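Local coordinates for protein Glp_546_48378_50642 (Giardia intestinalis, PDB 2QVW) that cleaves double-stranded RNA into fragments of 21 to 23 base pairs, the small interfering RNAs that guide RNA interference, at residues Asp502-Ser514 and Ile531-Ser543. Residues are numbered along the deposited sequence; the frame is centred on the assembly and turned at random.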
# COMPACT_ATOMS: atom_id res chain seq x y z
N ASP A 502 19.09 26.01 -25.96
CA ASP A 502 18.95 25.32 -24.68
C ASP A 502 17.87 24.25 -24.72
O ASP A 502 17.84 23.36 -23.86
CB ASP A 502 18.62 26.29 -23.54
CG ASP A 502 19.84 27.07 -23.08
OD1 ASP A 502 20.97 26.56 -23.23
OD2 ASP A 502 19.66 28.19 -22.54
N MET A 503 17.01 24.31 -25.72
CA MET A 503 15.92 23.35 -25.84
C MET A 503 16.26 21.89 -26.16
O MET A 503 15.53 20.98 -25.75
CB MET A 503 14.89 23.89 -26.83
CG MET A 503 14.11 25.06 -26.29
SD MET A 503 12.74 25.56 -27.32
CE MET A 503 13.40 27.05 -28.08
N LEU A 504 17.35 21.65 -26.89
CA LEU A 504 17.72 20.27 -27.22
C LEU A 504 18.07 19.48 -25.95
O LEU A 504 17.90 18.26 -25.90
CB LEU A 504 18.91 20.26 -28.20
CG LEU A 504 19.42 18.90 -28.68
CD1 LEU A 504 18.28 18.08 -29.28
CD2 LEU A 504 20.54 19.10 -29.70
N ASP A 505 18.55 20.19 -24.93
CA ASP A 505 18.91 19.56 -23.67
C ASP A 505 17.64 19.15 -22.93
O ASP A 505 17.60 18.12 -22.26
CB ASP A 505 19.74 20.51 -22.83
CG ASP A 505 21.04 20.89 -23.50
OD1 ASP A 505 21.81 19.97 -23.86
OD2 ASP A 505 21.29 22.10 -23.69
N TRP A 506 16.61 19.98 -23.05
CA TRP A 506 15.32 19.70 -22.42
C TRP A 506 14.65 18.54 -23.14
O TRP A 506 13.97 17.72 -22.53
CB TRP A 506 14.41 20.93 -22.52
CG TRP A 506 14.92 22.10 -21.78
CD1 TRP A 506 15.04 23.36 -22.25
CD2 TRP A 506 15.42 22.11 -20.44
NE1 TRP A 506 15.60 24.17 -21.29
CE2 TRP A 506 15.84 23.42 -20.17
CE3 TRP A 506 15.56 21.13 -19.45
CZ2 TRP A 506 16.39 23.79 -18.94
CZ3 TRP A 506 16.11 21.50 -18.23
CH2 TRP A 506 16.52 22.82 -17.98
N TYR A 507 14.85 18.50 -24.45
CA TYR A 507 14.28 17.44 -25.25
C TYR A 507 14.96 16.12 -24.92
O TYR A 507 14.30 15.19 -24.45
CB TYR A 507 14.47 17.74 -26.72
CG TYR A 507 13.84 16.71 -27.60
CD1 TYR A 507 12.45 16.67 -27.78
CD2 TYR A 507 14.62 15.75 -28.25
CE1 TYR A 507 11.86 15.71 -28.58
CE2 TYR A 507 14.03 14.78 -29.06
CZ TYR A 507 12.66 14.76 -29.22
OH TYR A 507 12.09 13.81 -30.03
N ARG A 508 16.27 16.04 -25.16
CA ARG A 508 17.02 14.82 -24.89
C ARG A 508 16.77 14.32 -23.47
O ARG A 508 16.99 13.14 -23.17
CB ARG A 508 18.53 15.02 -25.13
CG ARG A 508 18.95 14.88 -26.60
CD ARG A 508 20.48 14.74 -26.80
NE ARG A 508 21.22 15.97 -26.52
CZ ARG A 508 21.60 16.37 -25.30
NH1 ARG A 508 21.32 15.64 -24.23
NH2 ARG A 508 22.27 17.52 -25.17
N LEU A 509 16.31 15.21 -22.61
CA LEU A 509 16.01 14.83 -21.24
C LEU A 509 14.58 14.33 -21.18
O LEU A 509 14.29 13.32 -20.53
CB LEU A 509 16.19 16.03 -20.30
CG LEU A 509 15.68 15.84 -18.86
CD1 LEU A 509 16.33 14.62 -18.23
CD2 LEU A 509 15.96 17.09 -18.02
N GLY A 510 13.67 15.03 -21.84
CA GLY A 510 12.28 14.61 -21.83
C GLY A 510 12.15 13.27 -22.51
O GLY A 510 11.42 12.39 -22.07
N ILE A 511 12.87 13.11 -23.60
CA ILE A 511 12.84 11.88 -24.35
C ILE A 511 13.50 10.80 -23.51
O ILE A 511 13.23 9.61 -23.68
CB ILE A 511 13.61 12.03 -25.69
CG1 ILE A 511 12.88 11.29 -26.81
CG2 ILE A 511 15.03 11.53 -25.54
CD1 ILE A 511 12.53 9.85 -26.51
N GLN A 512 14.36 11.22 -22.59
CA GLN A 512 15.08 10.30 -21.71
C GLN A 512 14.12 9.68 -20.70
O GLN A 512 14.17 8.48 -20.42
CB GLN A 512 16.18 11.06 -20.97
CG GLN A 512 17.32 10.23 -20.41
CD GLN A 512 18.29 9.75 -21.48
OE1 GLN A 512 17.98 8.83 -22.24
NE2 GLN A 512 19.46 10.37 -21.54
N PHE A 513 13.24 10.52 -20.16
CA PHE A 513 12.24 10.09 -19.19
C PHE A 513 11.26 9.12 -19.84
O PHE A 513 11.01 8.04 -19.33
CB PHE A 513 11.49 11.31 -18.65
CG PHE A 513 10.42 10.97 -17.65
CD1 PHE A 513 10.76 10.53 -16.37
CD2 PHE A 513 9.07 11.08 -17.99
CE1 PHE A 513 9.79 10.20 -15.45
CE2 PHE A 513 8.09 10.75 -17.07
CZ PHE A 513 8.45 10.31 -15.80
N SER A 514 10.70 9.54 -20.96
CA SER A 514 9.74 8.74 -21.70
C SER A 514 10.23 7.30 -21.91
O SER A 514 9.43 6.37 -22.02
CB SER A 514 9.47 9.38 -23.06
OG SER A 514 9.19 10.76 -22.91
N ILE A 531 7.03 16.11 -29.62
CA ILE A 531 8.22 16.93 -29.37
C ILE A 531 7.99 17.91 -28.22
O ILE A 531 8.77 17.98 -27.27
CB ILE A 531 8.61 17.72 -30.64
CG1 ILE A 531 9.22 16.78 -31.68
CG2 ILE A 531 9.59 18.82 -30.28
CD1 ILE A 531 9.38 17.39 -33.04
N MET A 532 6.90 18.64 -28.30
CA MET A 532 6.58 19.62 -27.28
C MET A 532 6.49 18.99 -25.90
O MET A 532 7.01 19.54 -24.94
CB MET A 532 5.26 20.32 -27.63
CG MET A 532 5.31 21.84 -27.55
SD MET A 532 6.78 22.57 -28.37
CE MET A 532 6.62 21.97 -30.02
N THR A 533 5.85 17.82 -25.81
CA THR A 533 5.70 17.14 -24.52
C THR A 533 7.04 16.79 -23.88
O THR A 533 7.24 17.04 -22.69
CB THR A 533 4.88 15.83 -24.65
OG1 THR A 533 3.56 16.13 -25.10
CG2 THR A 533 4.81 15.13 -23.31
N HIS A 534 7.96 16.23 -24.66
CA HIS A 534 9.28 15.85 -24.16
C HIS A 534 10.02 17.03 -23.57
O HIS A 534 10.89 16.86 -22.73
CB HIS A 534 10.13 15.23 -25.28
CG HIS A 534 9.63 13.90 -25.74
ND1 HIS A 534 9.48 12.83 -24.89
CD2 HIS A 534 9.23 13.47 -26.96
CE1 HIS A 534 9.03 11.79 -25.57
NE2 HIS A 534 8.87 12.16 -26.83
N LEU A 535 9.69 18.22 -24.05
CA LEU A 535 10.31 19.42 -23.52
C LEU A 535 9.63 19.67 -22.19
O LEU A 535 10.29 19.87 -21.16
CB LEU A 535 10.09 20.61 -24.45
CG LEU A 535 10.75 20.57 -25.82
CD1 LEU A 535 10.38 21.82 -26.56
CD2 LEU A 535 12.26 20.46 -25.69
N ALA A 536 8.30 19.65 -22.22
CA ALA A 536 7.48 19.88 -21.04
C ALA A 536 8.01 19.06 -19.88
O ALA A 536 8.38 19.61 -18.85
CB ALA A 536 6.04 19.51 -21.33
N ARG A 537 8.05 17.74 -20.05
CA ARG A 537 8.55 16.84 -19.02
C ARG A 537 9.90 17.36 -18.53
O ARG A 537 10.04 17.75 -17.37
CB ARG A 537 8.72 15.43 -19.59
CG ARG A 537 7.46 14.83 -20.22
CD ARG A 537 6.66 13.99 -19.24
NE ARG A 537 5.49 13.36 -19.86
CZ ARG A 537 5.53 12.57 -20.92
NH1 ARG A 537 6.69 12.30 -21.51
NH2 ARG A 537 4.42 12.03 -21.40
N GLY A 538 10.86 17.38 -19.44
CA GLY A 538 12.20 17.85 -19.15
C GLY A 538 12.26 19.19 -18.44
O GLY A 538 13.02 19.36 -17.51
N LEU A 539 11.47 20.16 -18.89
CA LEU A 539 11.45 21.46 -18.24
C LEU A 539 10.75 21.39 -16.89
O LEU A 539 11.06 22.17 -15.99
CB LEU A 539 10.74 22.48 -19.11
CG LEU A 539 11.63 23.23 -20.09
CD1 LEU A 539 10.79 24.05 -21.03
CD2 LEU A 539 12.59 24.11 -19.30
N TRP A 540 9.80 20.46 -16.78
CA TRP A 540 9.05 20.27 -15.55
C TRP A 540 10.02 19.89 -14.45
O TRP A 540 10.18 20.64 -13.48
CB TRP A 540 7.99 19.18 -15.75
CG TRP A 540 7.23 18.77 -14.51
CD1 TRP A 540 7.40 17.62 -13.80
CD2 TRP A 540 6.21 19.52 -13.82
NE1 TRP A 540 6.55 17.59 -12.72
CE2 TRP A 540 5.80 18.74 -12.71
CE3 TRP A 540 5.59 20.76 -14.04
CZ2 TRP A 540 4.81 19.17 -11.81
CZ3 TRP A 540 4.60 21.19 -13.15
CH2 TRP A 540 4.22 20.39 -12.05
N LEU A 541 10.68 18.75 -14.61
CA LEU A 541 11.63 18.29 -13.61
C LEU A 541 13.05 18.78 -13.83
O LEU A 541 13.97 18.37 -13.13
CB LEU A 541 11.65 16.77 -13.54
CG LEU A 541 10.67 15.93 -14.37
CD1 LEU A 541 11.18 15.80 -15.79
CD2 LEU A 541 10.56 14.56 -13.74
N GLY A 542 13.23 19.67 -14.79
CA GLY A 542 14.57 20.16 -15.08
C GLY A 542 14.93 21.53 -14.53
O GLY A 542 16.04 21.70 -14.01
N SER A 543 14.03 22.49 -14.65
CA SER A 543 14.30 23.84 -14.19
C SER A 543 14.98 23.90 -12.82
O SER A 543 14.54 23.29 -11.83
CB SER A 543 13.02 24.67 -14.21
OG SER A 543 12.56 24.80 -15.55
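Trp-506 enters helix 531-542 as a knob into the hole formed by Leu-535, Gly-538, Leu-539 and Gly-542. Its CB lies 3.9 Å from Leu-535 CD2. Farther out, CG meets Leu-539 CG, and CE2 and NE1 lie under Leu-539 CD2, which stands 3.5 Å from the centroid of the five-membered ring and 14° off its normal, a CH-pi contact. CE3 approaches Gly-538 O, CZ3 reaches Gly-542 CA at 3.8 Å and, at the tip, CH2 lies 4.0 Å from Gly-542 C. Together chi1 (-64°, CG beside the backbone N) and the turn at chi2 lay the indole along the partner helix.

A reciprocal knob, His-534, sits among Tyr-507, Gly-510, Ile-511 and Ser-514. Ile-511 CG1 lies over the imidazole face, 4.0 Å from its centroid, and ND1 makes a weak hydrogen bond to Gly-510 O (3.5 Å). Between the knobs the axes approach to 6.9 Å and cross at 93°. Arg-537 passes Phe-513 with its CD, then carries its guanidinium to Met-434 O, just past helix 421-433, which also touches Phe-513; Leu-539 packs on helix 486-497. Away from the annotated metal sites, this buried crossing is largely apolar and CH-pi in character, and its one assigned cross-helix hydrogen bond is weak.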